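Local atomic coordinates of succinate dehydrogenase (Membrane anchor subunit) (Mycolicibacterium smegmatis, PDB entry 7D6V), a protein that serves as the membrane anchor subunit of succinate dehydrogenase Sdh1, probably carrying electrons from succinate through a membrane-embedded iron-sulfur cluster to quinone. Residues C[70-79]-C[89-100]; C[63-71]-C[186-195]. All coordinates share one frame; numbering follows the deposited sequence.

Contact 1. Residues C[70-79]-C[89-100]; sequences FYSPCVSTAC and WVGDLPWFIPMA
A type I beta turn from S76 to C79, begun by an ST turn at S76, meets G91 where two limbs of the long loop between strand 66-67 and helix 104-112 come together. The OG of S76 swings opposite the backbone N (chi1 159°), which lets it reach both A78 N and G91 O. It accepts from A78 N in a nearly straight bond (170° at the hydrogen) and donates to G91 O at 2.9 Å. T77 holds the same carbonyl twice: its N reaches G91 O at 3.2 Å in the carbonyl plane, and its OG1, at 2.7 Å from G91 O, comes from above that plane. The positive phi of G91 is one that glycine adopts readily. Just before the turn, V75 O accepts from W89 N at 2.7 Å and from V90 N at 3.2 Å. Beside these bonds V75 CB meets W89 CD1 at the edge of the indole, with CG1 close by. M99 sends an extended thioether back across the loop: CB lies obliquely against the Y71 ring, SD is 3.7 Å from C79 SG, with C74 SG a little farther, and CE ends near A78 O. A100, small enough to sit close to the backbone, rests CB 3.8 Å from Y71 CA. The Y71 hydroxyl is bonded to R52 O and G56 N, which, with the stacking on Y59, helps to hold the ring that M99 packs against. With three donors on G91 O and two on V75 O, hydroxyls and amides pin a loop that lacks helix or strand, while M99 and A100 add apolar contacts.

Contact 2. Residues C[63-71]-C[186-195]; sequences DYHYLTPFY and GLGNVILTGN
The chain around Y66 passes the start of helix 188-204 with Y66 CA 7.3 Å from G188 CA, the nearest backbone approach of the two segments. Strand 66-67 belongs to a small antiparallel pair with strand 60-61, entered through a G1 beta bulge in which H65 and Y66 face V61; a short 3-10 segment at 69-70 follows. The helix begins after L187 at the N-cap. Y66 bridges the gap: with CG anti to the carbonyl carbon (chi1 -71°), the ring leaves the strand toward the helix start and its OH comes to N189. G188, without a side chain, lets the ring come close, with Y66 CZ 3.6 Å from G188 CA. Y64 CB lies over one face of the ring, toward the rim, while N189 meets it at the edge, its amide plane turned 75° from the ring plane. The N189 amide is well occupied: OD1 takes G186 N at 3.2 Å, on a lone pair and in the carbonyl plane, and a weak bond from Y66 OH at 3.4 Å, while ND2 goes to A176 O. Asparagine suits this place because one flat group can accept and donate at once, tying the residues before the helix to its first turn. One turn further along, L192 forks between two neighbours, with CD1 3.7 Å from Y66 CD1 and CD2 3.8 Å from L67 O. At the end of the segment, N195, whose OD1 is bonded to T250 OG1 on helix 240-264, lays ND2 3.6 Å from P69 CG.

Overall arrangement
From the N terminus the chain runs through helix 33-55 and strand 60-61, then enters segment 63-71, the first half of contact 2. F70 and Y71 lie in a segment of each contact, though they touch across contact 1 alone. Contact 1 closes a short loop, returning at 89-100 after only nine intervening residues, and the chain then moves on through helices 104-112 and 155-175 before segment 186-195 completes contact 2. Contact 1 is therefore nested within the much larger loop of contact 2. Their centres lie 19 Å apart, and L67 packs against S72 where they meet. Contact 1 draws together two limbs of the loop before helix 104-112, and contact 2 sets strand 66-67 and the turn after it against helix 188-204.

Contact 1. Residues C[70-79]-C[89-100]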
loop_
_atom_site.group_PDB
_atom_site.type_symbol
_atom_site.label_atom_id
_atom_site.label_comp_id
_atom_site.label_asym_id
_atom_site.label_seq_id
_atom_site.Cartn_x
_atom_site.Cartn_y
_atom_site.Cartn_z
ATOM N N PHE C 70 25.563 -24.301 35.296
ATOM C CA PHE C 70 26.393 -25.091 34.396
ATOM C C PHE C 70 26.754 -26.452 34.973
ATOM O O PHE C 70 27.306 -27.285 34.248
ATOM C CB PHE C 70 27.663 -24.317 34.034
ATOM C CG PHE C 70 27.452 -23.262 32.985
ATOM C CD1 PHE C 70 28.021 -22.013 33.112
ATOM C CD2 PHE C 70 26.687 -23.526 31.865
ATOM C CE1 PHE C 70 27.831 -21.045 32.155
ATOM C CE2 PHE C 70 26.493 -22.559 30.901
ATOM C CZ PHE C 70 27.066 -21.317 31.048
ATOM N N TYR C 71 26.464 -26.691 36.252
ATOM C CA TYR C 71 26.661 -27.990 36.884
ATOM C C TYR C 71 25.369 -28.511 37.500
ATOM O O TYR C 71 25.421 -29.360 38.393
ATOM C CB TYR C 71 27.737 -27.911 37.972
ATOM C CG TYR C 71 29.155 -27.789 37.477
ATOM C CD1 TYR C 71 29.601 -26.624 36.873
ATOM C CD2 TYR C 71 30.057 -28.830 37.636
ATOM C CE1 TYR C 71 30.894 -26.507 36.428
ATOM C CE2 TYR C 71 31.356 -28.719 37.195
ATOM C CZ TYR C 71 31.768 -27.556 36.591
ATOM O OH TYR C 71 33.062 -27.438 36.149
ATOM N N SER C 72 24.206 -28.022 37.040
ATOM C CA SER C 72 23.002 -28.117 37.865
ATOM C C SER C 72 22.565 -29.559 38.099
ATOM O O SER C 72 22.574 -30.005 39.259
ATOM C CB SER C 72 21.893 -27.239 37.277
ATOM O OG SER C 72 22.246 -25.871 37.329
ATOM N N PRO C 73 22.180 -30.346 37.079
ATOM C CA PRO C 73 21.910 -31.759 37.365
ATOM C C PRO C 73 23.221 -32.484 37.608
ATOM O O PRO C 73 24.000 -32.712 36.678
ATOM C CB PRO C 73 21.192 -32.255 36.101
ATOM C CG PRO C 73 20.861 -31.020 35.321
ATOM C CD PRO C 73 21.950 -30.056 35.657
ATOM N N CYS C 74 23.479 -32.843 38.861
ATOM C CA CYS C 74 24.800 -33.279 39.299
ATOM C C CYS C 74 24.646 -34.696 39.845
ATOM O O CYS C 74 24.507 -34.903 41.051
ATOM C CB CYS C 74 25.326 -32.281 40.345
ATOM S SG CYS C 74 27.108 -32.174 40.523
ATOM N N VAL C 75 24.693 -35.676 38.947
ATOM C CA VAL C 75 24.183 -37.016 39.210
ATOM C C VAL C 75 25.304 -38.044 39.350
ATOM O O VAL C 75 25.073 -39.234 39.160
ATOM C CB VAL C 75 23.181 -37.441 38.126
ATOM C CG1 VAL C 75 22.011 -36.482 38.084
ATOM C CG2 VAL C 75 23.863 -37.496 36.774
ATOM N N SER C 76 26.514 -37.616 39.683
ATOM C CA SER C 76 27.639 -38.524 39.831
ATOM C C SER C 76 28.037 -38.634 41.296
ATOM O O SER C 76 27.756 -37.745 42.102
ATOM C CB SER C 76 28.835 -38.059 38.999
ATOM O OG SER C 76 30.037 -38.626 39.481
ATOM N N THR C 77 28.680 -39.748 41.640
ATOM C CA THR C 77 29.168 -39.937 42.998
ATOM C C THR C 77 30.494 -39.232 43.248
ATOM O O THR C 77 30.978 -39.242 44.383
ATOM C CB THR C 77 29.311 -41.429 43.309
ATOM O OG1 THR C 77 30.238 -42.026 42.396
ATOM C CG2 THR C 77 27.969 -42.122 43.184
ATOM N N ALA C 78 31.086 -38.632 42.222
ATOM C CA ALA C 78 32.291 -37.831 42.362
ATOM C C ALA C 78 31.983 -36.370 42.648
ATOM O O ALA C 78 32.909 -35.559 42.731
ATOM C CB ALA C 78 33.149 -37.944 41.099
ATOM N N CYS C 79 30.711 -36.026 42.796
ATOM C CA CYS C 79 30.261 -34.662 43.003
ATOM C C CYS C 79 30.395 -34.264 44.467
ATOM O O CYS C 79 30.480 -35.108 45.361
ATOM C CB CYS C 79 28.811 -34.516 42.546
ATOM S SG CYS C 79 28.534 -35.086 40.857
ATOM N N TRP C 89 23.738 -41.244 40.287
ATOM C CA TRP C 89 23.408 -42.326 39.370
ATOM C C TRP C 89 24.611 -42.983 38.712
ATOM O O TRP C 89 24.600 -44.200 38.517
ATOM C CB TRP C 89 22.464 -41.816 38.275
ATOM C CG TRP C 89 21.151 -41.302 38.794
ATOM C CD1 TRP C 89 20.671 -40.029 38.690
ATOM C CD2 TRP C 89 20.148 -42.053 39.488
ATOM N NE1 TRP C 89 19.437 -39.940 39.280
ATOM C CE2 TRP C 89 19.091 -41.167 39.777
ATOM C CE3 TRP C 89 20.040 -43.387 39.894
ATOM C CZ2 TRP C 89 17.943 -41.571 40.454
ATOM C CZ3 TRP C 89 18.899 -43.785 40.566
ATOM C CH2 TRP C 89 17.866 -42.882 40.838
ATOM N N VAL C 90 25.651 -42.230 38.358
ATOM C CA VAL C 90 26.693 -42.713 37.448
ATOM C C VAL C 90 28.073 -42.430 38.043
ATOM O O VAL C 90 28.610 -41.325 37.932
ATOM C CB VAL C 90 26.544 -42.131 36.035
ATOM C CG1 VAL C 90 26.641 -40.604 36.017
ATOM C CG2 VAL C 90 27.588 -42.733 35.109
ATOM N N GLY C 91 28.640 -43.432 38.714
ATOM C CA GLY C 91 30.074 -43.593 38.902
ATOM C C GLY C 91 30.945 -42.361 39.048
ATOM O O GLY C 91 30.642 -41.454 39.827
ATOM N N ASP C 92 32.046 -42.334 38.296
ATOM C CA ASP C 92 32.999 -41.232 38.296
ATOM C C ASP C 92 33.358 -40.886 36.859
ATOM O O ASP C 92 33.540 -41.780 36.027
ATOM C CB ASP C 92 34.263 -41.587 39.083
ATOM C CG ASP C 92 33.955 -42.276 40.399
ATOM O OD1 ASP C 92 33.520 -41.591 41.349
ATOM O OD2 ASP C 92 34.152 -43.506 40.485
ATOM N N LEU C 93 33.473 -39.590 36.572
ATOM C CA LEU C 93 33.580 -39.275 35.152
ATOM C C LEU C 93 35.033 -39.072 34.736
ATOM O O LEU C 93 35.824 -38.500 35.495
ATOM C CB LEU C 93 32.775 -38.017 34.826
ATOM C CG LEU C 93 31.313 -38.063 35.275
ATOM C CD1 LEU C 93 30.600 -36.762 34.953
ATOM C CD2 LEU C 93 30.591 -39.248 34.651
ATOM N N PRO C 94 35.397 -39.543 33.537
ATOM C CA PRO C 94 36.795 -39.504 33.056
ATOM C C PRO C 94 37.166 -38.262 32.251
ATOM O O PRO C 94 37.260 -38.286 31.028
ATOM C CB PRO C 94 36.870 -40.776 32.210
ATOM C CG PRO C 94 35.506 -40.862 31.599
ATOM C CD PRO C 94 34.531 -40.287 32.607
ATOM N N TRP C 95 37.298 -37.123 32.926
ATOM C CA TRP C 95 38.061 -35.968 32.445
ATOM C C TRP C 95 37.531 -35.338 31.159
ATOM O O TRP C 95 37.949 -34.233 30.802
ATOM C CB TRP C 95 39.545 -36.337 32.262
ATOM C CG TRP C 95 39.930 -36.976 30.934
ATOM C CD1 TRP C 95 40.046 -38.314 30.675
ATOM C CD2 TRP C 95 40.281 -36.306 29.711
ATOM N NE1 TRP C 95 40.420 -38.517 29.372
ATOM C CE2 TRP C 95 40.575 -37.301 28.759
ATOM C CE3 TRP C 95 40.370 -34.965 29.328
ATOM C CZ2 TRP C 95 40.947 -36.997 27.451
ATOM C CZ3 TRP C 95 40.735 -34.667 28.029
ATOM C CH2 TRP C 95 41.021 -35.677 27.108
ATOM N N PHE C 96 36.579 -35.983 30.483
ATOM C CA PHE C 96 35.994 -35.387 29.289
ATOM C C PHE C 96 34.483 -35.514 29.255
ATOM O O PHE C 96 33.862 -35.020 28.310
ATOM C CB PHE C 96 36.605 -35.980 27.998
ATOM C CG PHE C 96 36.224 -37.410 27.723
ATOM C CD1 PHE C 96 35.096 -37.713 26.976
ATOM C CD2 PHE C 96 37.024 -38.449 28.159
ATOM C CE1 PHE C 96 34.755 -39.026 26.710
ATOM C CE2 PHE C 96 36.688 -39.762 27.899
ATOM C CZ PHE C 96 35.554 -40.051 27.171
ATOM N N ILE C 97 33.877 -36.162 30.240
ATOM C CA ILE C 97 32.442 -36.069 30.476
ATOM C C ILE C 97 32.217 -34.947 31.483
ATOM O O ILE C 97 32.722 -35.040 32.613
ATOM C CB ILE C 97 31.872 -37.395 30.994
ATOM C CG1 ILE C 97 32.271 -38.538 30.061
ATOM C CG2 ILE C 97 30.362 -37.312 31.123
ATOM C CD1 ILE C 97 31.821 -38.337 28.638
ATOM N N PRO C 98 31.517 -33.879 31.121
ATOM C CA PRO C 98 31.233 -32.829 32.099
ATOM C C PRO C 98 30.285 -33.336 33.170
ATOM O O PRO C 98 29.487 -34.249 32.945
ATOM C CB PRO C 98 30.594 -31.721 31.257
ATOM C CG PRO C 98 30.012 -32.427 30.090
ATOM C CD PRO C 98 30.886 -33.615 29.817
ATOM N N MET C 99 30.384 -32.735 34.355
ATOM C CA MET C 99 29.556 -33.174 35.471
ATOM C C MET C 99 28.071 -32.971 35.202
ATOM O O MET C 99 27.242 -33.606 35.861
ATOM C CB MET C 99 29.971 -32.448 36.748
ATOM C CG MET C 99 30.910 -33.257 37.624
ATOM S SD MET C 99 30.957 -32.674 39.322
ATOM C CE MET C 99 32.471 -33.432 39.895
ATOM N N ALA C 100 27.721 -32.124 34.238
ATOM C CA ALA C 100 26.339 -31.854 33.861
ATOM C C ALA C 100 26.055 -32.334 32.440
ATOM O O ALA C 100 25.425 -31.639 31.643
ATOM C CB ALA C 100 26.019 -30.368 33.999
#

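Contact 2. Residues C[63-71]-C[186-195]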
loop_
_atom_site.group_PDB
_atom_site.type_symbol
_atom_site.label_atom_id
_atom_site.label_comp_id
_atom_site.label_asym_id
_atom_site.label_seq_id
_atom_site.Cartn_x
_atom_site.Cartn_y
_atom_site.Cartn_z
ATOM N N ASP C 63 27.716 -24.243 52.468
ATOM C CA ASP C 63 27.040 -23.522 53.543
ATOM C C ASP C 63 25.658 -23.042 53.119
ATOM O O ASP C 63 24.673 -23.244 53.837
ATOM C CB ASP C 63 27.894 -22.343 53.997
ATOM C CG ASP C 63 28.787 -22.689 55.161
ATOM O OD1 ASP C 63 29.258 -21.759 55.845
ATOM O OD2 ASP C 63 29.016 -23.894 55.397
ATOM N N TYR C 64 25.565 -22.399 51.960
ATOM C CA TYR C 64 24.326 -21.780 51.515
ATOM C C TYR C 64 23.683 -22.525 50.358
ATOM O O TYR C 64 22.737 -22.010 49.759
ATOM C CB TYR C 64 24.576 -20.323 51.129
ATOM C CG TYR C 64 25.518 -19.616 52.068
ATOM C CD1 TYR C 64 25.310 -19.643 53.438
ATOM C CD2 TYR C 64 26.623 -18.937 51.589
ATOM C CE1 TYR C 64 26.173 -19.014 54.300
ATOM C CE2 TYR C 64 27.489 -18.299 52.445
ATOM C CZ TYR C 64 27.261 -18.341 53.798
ATOM O OH TYR C 64 28.128 -17.703 54.651
ATOM N N HIS C 65 24.183 -23.716 50.026
ATOM C CA HIS C 65 23.575 -24.573 49.012
ATOM C C HIS C 65 23.451 -23.851 47.672
ATOM O O HIS C 65 22.384 -23.804 47.060
ATOM C CB HIS C 65 22.219 -25.093 49.489
ATOM C CG HIS C 65 22.313 -26.211 50.479
ATOM N ND1 HIS C 65 22.614 -26.006 51.807
ATOM C CD2 HIS C 65 22.127 -27.543 50.339
ATOM C CE1 HIS C 65 22.622 -27.164 52.439
ATOM N NE2 HIS C 65 22.329 -28.114 51.571
ATOM N N TYR C 66 24.562 -23.288 47.214
ATOM C CA TYR C 66 24.620 -22.602 45.932
ATOM C C TYR C 66 25.198 -23.548 44.895
ATOM O O TYR C 66 26.262 -24.132 45.113
ATOM C CB TYR C 66 25.481 -21.343 46.012
ATOM C CG TYR C 66 24.892 -20.205 46.799
ATOM C CD1 TYR C 66 23.522 -20.058 46.933
ATOM C CD2 TYR C 66 25.712 -19.263 47.396
ATOM C CE1 TYR C 66 22.988 -19.010 47.651
ATOM C CE2 TYR C 66 25.189 -18.213 48.111
ATOM C CZ TYR C 66 23.828 -18.089 48.235
ATOM O OH TYR C 66 23.307 -17.042 48.951
ATOM N N LEU C 67 24.506 -23.690 43.770
ATOM C CA LEU C 67 24.944 -24.565 42.694
ATOM C C LEU C 67 24.874 -23.815 41.376
ATOM O O LEU C 67 23.844 -23.219 41.049
ATOM C CB LEU C 67 24.094 -25.834 42.628
ATOM C CG LEU C 67 24.496 -26.854 41.565
ATOM C CD1 LEU C 67 25.898 -27.371 41.819
ATOM C CD2 LEU C 67 23.504 -27.990 41.536
ATOM N N THR C 68 25.971 -23.841 40.631
ATOM C CA THR C 68 26.007 -23.202 39.327
ATOM C C THR C 68 25.042 -23.897 38.370
ATOM O O THR C 68 24.939 -25.129 38.379
ATOM C CB THR C 68 27.425 -23.246 38.759
ATOM O OG1 THR C 68 28.326 -22.594 39.660
ATOM C CG2 THR C 68 27.477 -22.549 37.436
ATOM N N PRO C 69 24.316 -23.146 37.538
ATOM C CA PRO C 69 23.488 -23.789 36.505
ATOM C C PRO C 69 24.282 -24.607 35.503
ATOM O O PRO C 69 23.720 -25.529 34.901
ATOM C CB PRO C 69 22.792 -22.603 35.827
ATOM C CG PRO C 69 22.832 -21.514 36.827
ATOM C CD PRO C 69 24.087 -21.695 37.608
ATOM N N PHE C 70 25.563 -24.301 35.296
ATOM C CA PHE C 70 26.393 -25.091 34.396
ATOM C C PHE C 70 26.754 -26.452 34.973
ATOM O O PHE C 70 27.306 -27.285 34.248
ATOM C CB PHE C 70 27.663 -24.317 34.034
ATOM C CG PHE C 70 27.452 -23.262 32.985
ATOM C CD1 PHE C 70 28.021 -22.013 33.112
ATOM C CD2 PHE C 70 26.687 -23.526 31.865
ATOM C CE1 PHE C 70 27.831 -21.045 32.155
ATOM C CE2 PHE C 70 26.493 -22.559 30.901
ATOM C CZ PHE C 70 27.066 -21.317 31.048
ATOM N N TYR C 71 26.464 -26.691 36.252
ATOM C CA TYR C 71 26.661 -27.990 36.884
ATOM C C TYR C 71 25.369 -28.511 37.500
ATOM O O TYR C 71 25.421 -29.360 38.393
ATOM C CB TYR C 71 27.737 -27.911 37.972
ATOM C CG TYR C 71 29.155 -27.789 37.477
ATOM C CD1 TYR C 71 29.601 -26.624 36.873
ATOM C CD2 TYR C 71 30.057 -28.830 37.636
ATOM C CE1 TYR C 71 30.894 -26.507 36.428
ATOM C CE2 TYR C 71 31.356 -28.719 37.195
ATOM C CZ TYR C 71 31.768 -27.556 36.591
ATOM O OH TYR C 71 33.062 -27.438 36.149
ATOM N N GLY C 186 21.380 -14.296 50.837
ATOM C CA GLY C 186 22.746 -13.807 50.773
ATOM C C GLY C 186 23.296 -13.218 49.489
ATOM O O GLY C 186 24.504 -13.316 49.257
ATOM N N LEU C 187 22.439 -12.669 48.632
ATOM C CA LEU C 187 22.804 -12.059 47.351
ATOM C C LEU C 187 23.221 -13.084 46.304
ATOM O O LEU C 187 23.029 -12.863 45.102
ATOM C CB LEU C 187 23.942 -11.048 47.535
ATOM C CG LEU C 187 24.457 -10.332 46.287
ATOM C CD1 LEU C 187 23.374 -9.465 45.667
ATOM C CD2 LEU C 187 25.700 -9.529 46.597
ATOM N N GLY C 188 23.625 -14.273 46.746
ATOM C CA GLY C 188 23.712 -15.383 45.821
ATOM C C GLY C 188 22.325 -15.855 45.462
ATOM O O GLY C 188 22.060 -16.244 44.323
ATOM N N ASN C 189 21.411 -15.776 46.429
ATOM C CA ASN C 189 20.003 -15.998 46.153
ATOM C C ASN C 189 19.485 -14.988 45.144
ATOM O O ASN C 189 18.735 -15.345 44.233
ATOM C CB ASN C 189 19.207 -15.924 47.452
ATOM C CG ASN C 189 19.535 -17.057 48.396
ATOM O OD1 ASN C 189 19.997 -16.839 49.511
ATOM N ND2 ASN C 189 19.304 -18.281 47.947
ATOM N N VAL C 190 19.884 -13.724 45.279
ATOM C CA VAL C 190 19.417 -12.697 44.352
ATOM C C VAL C 190 19.899 -12.999 42.939
ATOM O O VAL C 190 19.119 -12.980 41.980
ATOM C CB VAL C 190 19.875 -11.306 44.818
ATOM C CG1 VAL C 190 19.331 -10.238 43.894
ATOM C CG2 VAL C 190 19.431 -11.057 46.244
ATOM N N ILE C 191 21.191 -13.303 42.794
ATOM C CA ILE C 191 21.742 -13.576 41.468
ATOM C C ILE C 191 21.089 -14.813 40.857
ATOM O O ILE C 191 20.651 -14.796 39.700
ATOM C CB ILE C 191 23.273 -13.716 41.545
ATOM C CG1 ILE C 191 23.880 -12.438 42.119
ATOM C CG2 ILE C 191 23.856 -14.007 40.175
ATOM C CD1 ILE C 191 25.350 -12.522 42.380
ATOM N N LEU C 192 20.998 -15.899 41.633
ATOM C CA LEU C 192 20.411 -17.136 41.127
ATOM C C LEU C 192 18.947 -16.951 40.746
ATOM O O LEU C 192 18.509 -17.430 39.694
ATOM C CB LEU C 192 20.547 -18.243 42.169
ATOM C CG LEU C 192 21.892 -18.948 42.301
ATOM C CD1 LEU C 192 21.958 -19.722 43.601
ATOM C CD2 LEU C 192 22.111 -19.878 41.127
ATOM N N THR C 193 18.170 -16.279 41.598
ATOM C CA THR C 193 16.750 -16.098 41.332
ATOM C C THR C 193 16.526 -15.219 40.112
ATOM O O THR C 193 15.646 -15.505 39.291
ATOM C CB THR C 193 16.068 -15.506 42.563
ATOM O OG1 THR C 193 16.246 -16.390 43.674
ATOM C CG2 THR C 193 14.581 -15.316 42.317
ATOM N N GLY C 194 17.308 -14.148 39.971
ATOM C CA GLY C 194 17.201 -13.336 38.773
ATOM C C GLY C 194 17.535 -14.118 37.520
ATOM O O GLY C 194 16.848 -14.001 36.500
ATOM N N ASN C 195 18.585 -14.941 37.584
ATOM C CA ASN C 195 18.953 -15.757 36.434
ATOM C C ASN C 195 17.845 -16.737 36.077
ATOM O O ASN C 195 17.526 -16.921 34.898
ATOM C CB ASN C 195 20.259 -16.498 36.718
ATOM C CG ASN C 195 20.737 -17.312 35.536
ATOM O OD1 ASN C 195 20.936 -16.784 34.447
ATOM N ND2 ASN C 195 20.925 -18.607 35.747
#